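PDB 3DRF: oligopeptide-binding protein oppA from Lactococcus lactis, which binds oligopeptides in a voluminous cavity as the receptor of the OppABCDF ABC transporter, which takes them into the cell. Local coordinates for residues N544-N549 / M555-G560. Numbering follows the deposited sequence.
Sequences NYTPVN and MTLDYG
Leu557 lays its two methyls against Thr546 OG1 and CB: CD1 lies 3.8 Å from Thr546 OG1 and 4.0 Å from Thr546 CB, while CD2 sits 4.1 Å from the same OG1. A chi1 of -71°, with CG anti to the carbonyl carbon, brings both methyls of Leu557 up to the Thr546 hydroxyl. The touch is van der Waals only; the threonine hydroxyl finds its hydrogen bond at Asn276 OD1, so the leucine packs beside a polar atom already engaged. Further along, Val548 and Met555 meet at a slant, with valine CG2 3.8 Å from methionine CG and valine CG1 4.2 Å from methionine CB. Val548 CG1 stands anti to the backbone N (chi1 -179°) and CG2 beside it, which offers both methyls to the methionine stem.

Residues 544-549 end strand 536-549 of a mixed sheet in this Venus flytrap-type peptide receptor; after a five-residue link, residues 555-557 run back against 545-548, their directions 174° apart. No hydrogen bond links the two, and Thr546 and Leu557 keep their CA atoms 8.1 Å apart. The returning loop thus lies over one face of the strand, whose backbone bonds from Asn544, Thr546 and Val548 go to strand 292-307. Leu295 of that strand touches both Val548 and Met555, and Ile274 of strand 274-276 touches Thr546 and Met555. Alternation turns Tyr545 and Thr556 away from the interface. On the loop's outward side, Thr556 OG1 accepts from Asp558 N at 3.1 Å in an ST turn with Leu557 at its middle, whose carbonyl O is held by Gln297 NE2.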
ATOM      1  N   ASN A 544       6.402  -3.889  13.120  1.00  9.69           N
ATOM      2  CA  ASN A 544       5.126  -4.544  13.389  1.00 10.12           C
ATOM      3  C   ASN A 544       5.266  -5.535  14.561  1.00  9.45           C
ATOM      4  O   ASN A 544       6.329  -6.052  14.795  1.00  9.24           O
ATOM      5  CB  ASN A 544       4.660  -5.341  12.145  1.00 10.89           C
ATOM      6  CG  ASN A 544       4.149  -4.445  11.017  1.00 13.32           C
ATOM      7  OD1 ASN A 544       3.730  -3.378  11.237  1.00 15.34           O
ATOM      8  ND2 ASN A 544       4.271  -4.922   9.826  1.00 14.08           N
ATOM      9  N   TYR A 545       4.141  -5.810  15.226  1.00  9.00           N
ATOM     10  CA  TYR A 545       4.060  -6.897  16.211  1.00  9.07           C
ATOM     11  C   TYR A 545       2.714  -7.574  16.069  1.00  8.94           C
ATOM     12  O   TYR A 545       1.771  -6.975  15.678  1.00  9.35           O
ATOM     13  CB  TYR A 545       4.262  -6.376  17.650  1.00  9.09           C
ATOM     14  CG  TYR A 545       3.092  -5.542  18.183  1.00  9.39           C
ATOM     15  CD1 TYR A 545       2.127  -6.112  18.997  1.00  9.70           C
ATOM     16  CD2 TYR A 545       2.992  -4.185  17.896  1.00  9.59           C
ATOM     17  CE1 TYR A 545       1.114  -5.394  19.511  1.00  8.81           C
ATOM     18  CE2 TYR A 545       1.933  -3.442  18.377  1.00  8.33           C
ATOM     19  CZ  TYR A 545       1.003  -4.058  19.200  1.00  8.54           C
ATOM     20  OH  TYR A 545       0.008  -3.323  19.729  1.00  9.30           O
ATOM     21  N   THR A 546       2.671  -8.848  16.441  1.00  8.52           N
ATOM     22  CA  THR A 546       1.440  -9.641  16.432  1.00  8.88           C
ATOM     23  C   THR A 546       1.449 -10.530  17.662  1.00  8.73           C
ATOM     24  O   THR A 546       2.304 -11.340  17.815  1.00  8.62           O
ATOM     25  CB  THR A 546       1.404 -10.542  15.187  1.00  9.76           C
ATOM     26  OG1 THR A 546       1.216  -9.696  14.044  1.00 11.79           O
ATOM     27  CG2 THR A 546       0.223 -11.575  15.233  1.00 10.41           C
ATOM     28  N   PRO A 547       0.482 -10.400  18.546  1.00  8.99           N
ATOM     29  CA  PRO A 547       0.340 -11.391  19.617  1.00  9.60           C
ATOM     30  C   PRO A 547      -0.321 -12.707  19.119  1.00 10.04           C
ATOM     31  O   PRO A 547      -1.197 -12.709  18.313  1.00  9.67           O
ATOM     32  CB  PRO A 547      -0.583 -10.681  20.626  1.00 10.21           C
ATOM     33  CG  PRO A 547      -1.459  -9.811  19.790  1.00 10.03           C
ATOM     34  CD  PRO A 547      -0.581  -9.368  18.613  1.00  9.26           C
ATOM     35  N   VAL A 548       0.194 -13.810  19.638  1.00 10.22           N
ATOM     36  CA  VAL A 548      -0.220 -15.148  19.262  1.00 10.44           C
ATOM     37  C   VAL A 548      -0.469 -15.976  20.530  1.00 11.32           C
ATOM     38  O   VAL A 548       0.412 -16.120  21.325  1.00 12.24           O
ATOM     39  CB  VAL A 548       0.863 -15.850  18.393  1.00 10.25           C
ATOM     40  CG1 VAL A 548       0.379 -17.229  18.005  1.00 11.15           C
ATOM     41  CG2 VAL A 548       1.187 -14.984  17.139  1.00 10.95           C
ATOM     42  N   ASN A 549      -1.673 -16.499  20.696  1.00 12.03           N
ATOM     43  CA  ASN A 549      -2.014 -17.346  21.866  1.00 13.41           C
ATOM     44  C   ASN A 549      -1.052 -18.519  21.890  1.00 13.80           C
ATOM     45  O   ASN A 549      -0.719 -19.080  20.902  1.00 13.34           O
ATOM     46  CB  ASN A 549      -3.475 -17.823  21.744  1.00 14.14           C
ATOM     47  CG  ASN A 549      -3.938 -18.637  22.929  1.00 16.33           C
ATOM     48  OD1 ASN A 549      -3.470 -19.711  23.175  1.00 17.55           O
ATOM     49  ND2 ASN A 549      -4.905 -18.113  23.608  1.00 20.49           N
ATOM     50  N   MET A 555       2.722 -20.223  13.666  1.00 14.84           N
ATOM     51  CA  MET A 555       2.566 -18.848  13.217  1.00 14.59           C
ATOM     52  C   MET A 555       3.953 -18.154  13.188  1.00 14.51           C
ATOM     53  O   MET A 555       4.798 -18.466  13.979  1.00 14.87           O
ATOM     54  CB  MET A 555       1.595 -18.083  14.093  1.00 14.83           C
ATOM     55  CG  MET A 555       1.425 -16.619  13.746  1.00 14.81           C
ATOM     56  SD  MET A 555       0.771 -16.277  12.063  1.00 15.59           S
ATOM     57  CE  MET A 555       1.060 -14.529  11.906  1.00 16.36           C
ATOM     58  N   THR A 556       4.125 -17.237  12.233  1.00 13.86           N
ATOM     59  CA  THR A 556       5.439 -16.590  12.086  1.00 13.79           C
ATOM     60  C   THR A 556       5.271 -15.248  11.436  1.00 13.40           C
ATOM     61  O   THR A 556       4.341 -15.023  10.724  1.00 13.97           O
ATOM     62  CB  THR A 556       6.382 -17.476  11.232  1.00 14.23           C
ATOM     63  OG1 THR A 556       7.697 -16.961  11.279  1.00 15.33           O
ATOM     64  CG2 THR A 556       5.941 -17.523   9.748  1.00 16.54           C
ATOM     65  N   LEU A 557       6.216 -14.364  11.693  1.00 12.45           N
ATOM     66  CA  LEU A 557       6.339 -13.098  10.970  1.00 12.79           C
ATOM     67  C   LEU A 557       7.640 -13.044  10.142  1.00 13.13           C
ATOM     68  O   LEU A 557       8.069 -12.007   9.705  1.00 13.00           O
ATOM     69  CB  LEU A 557       6.198 -11.879  11.892  1.00 12.54           C
ATOM     70  CG  LEU A 557       4.819 -11.567  12.477  1.00 12.66           C
ATOM     71  CD1 LEU A 557       4.893 -10.254  13.258  1.00 11.84           C
ATOM     72  CD2 LEU A 557       3.731 -11.432  11.339  1.00 14.56           C
ATOM     73  N   ASP A 558       8.255 -14.179   9.947  1.00 13.48           N
ATOM     74  CA  ASP A 558       9.487 -14.265   9.190  1.00 14.32           C
ATOM     75  C   ASP A 558       9.184 -14.089   7.701  1.00 14.21           C
ATOM     76  O   ASP A 558       8.260 -14.690   7.193  1.00 14.71           O
ATOM     77  CB  ASP A 558      10.131 -15.630   9.374  1.00 14.64           C
ATOM     78  CG  ASP A 558      10.594 -15.915  10.826  1.00 16.15           C
ATOM     79  OD1 ASP A 558      10.556 -15.094  11.705  1.00 15.51           O
ATOM     80  OD2 ASP A 558      10.972 -17.041  11.071  1.00 19.89           O
ATOM     81  N   TYR A 559       9.986 -13.281   7.019  1.00 13.76           N
ATOM     82  CA  TYR A 559       9.831 -13.129   5.602  1.00 13.72           C
ATOM     83  C   TYR A 559      10.392 -14.369   4.926  1.00 14.48           C
ATOM     84  O   TYR A 559      11.275 -15.000   5.443  1.00 15.69           O
ATOM     85  CB  TYR A 559      10.489 -11.816   5.108  1.00 13.19           C
ATOM     86  CG  TYR A 559       9.808 -10.534   5.603  1.00 12.62           C
ATOM     87  CD1 TYR A 559       8.518 -10.256   5.252  1.00 11.01           C
ATOM     88  CD2 TYR A 559      10.473  -9.625   6.441  1.00 11.83           C
ATOM     89  CE1 TYR A 559       7.880  -9.097   5.700  1.00 12.95           C
ATOM     90  CE2 TYR A 559       9.847  -8.470   6.883  1.00 11.73           C
ATOM     91  CZ  TYR A 559       8.540  -8.223   6.505  1.00 12.41           C
ATOM     92  OH  TYR A 559       7.852  -7.095   6.898  1.00 13.89           O
ATOM     93  N   GLY A 560       9.830 -14.707   3.808  1.00 14.75           N
ATOM     94  CA  GLY A 560      10.248 -15.975   3.219  1.00 14.36           C
ATOM     95  C   GLY A 560       9.490 -17.268   3.656  1.00 13.69           C
ATOM     96  O   GLY A 560       9.700 -18.320   3.116  1.00 13.31           O
TER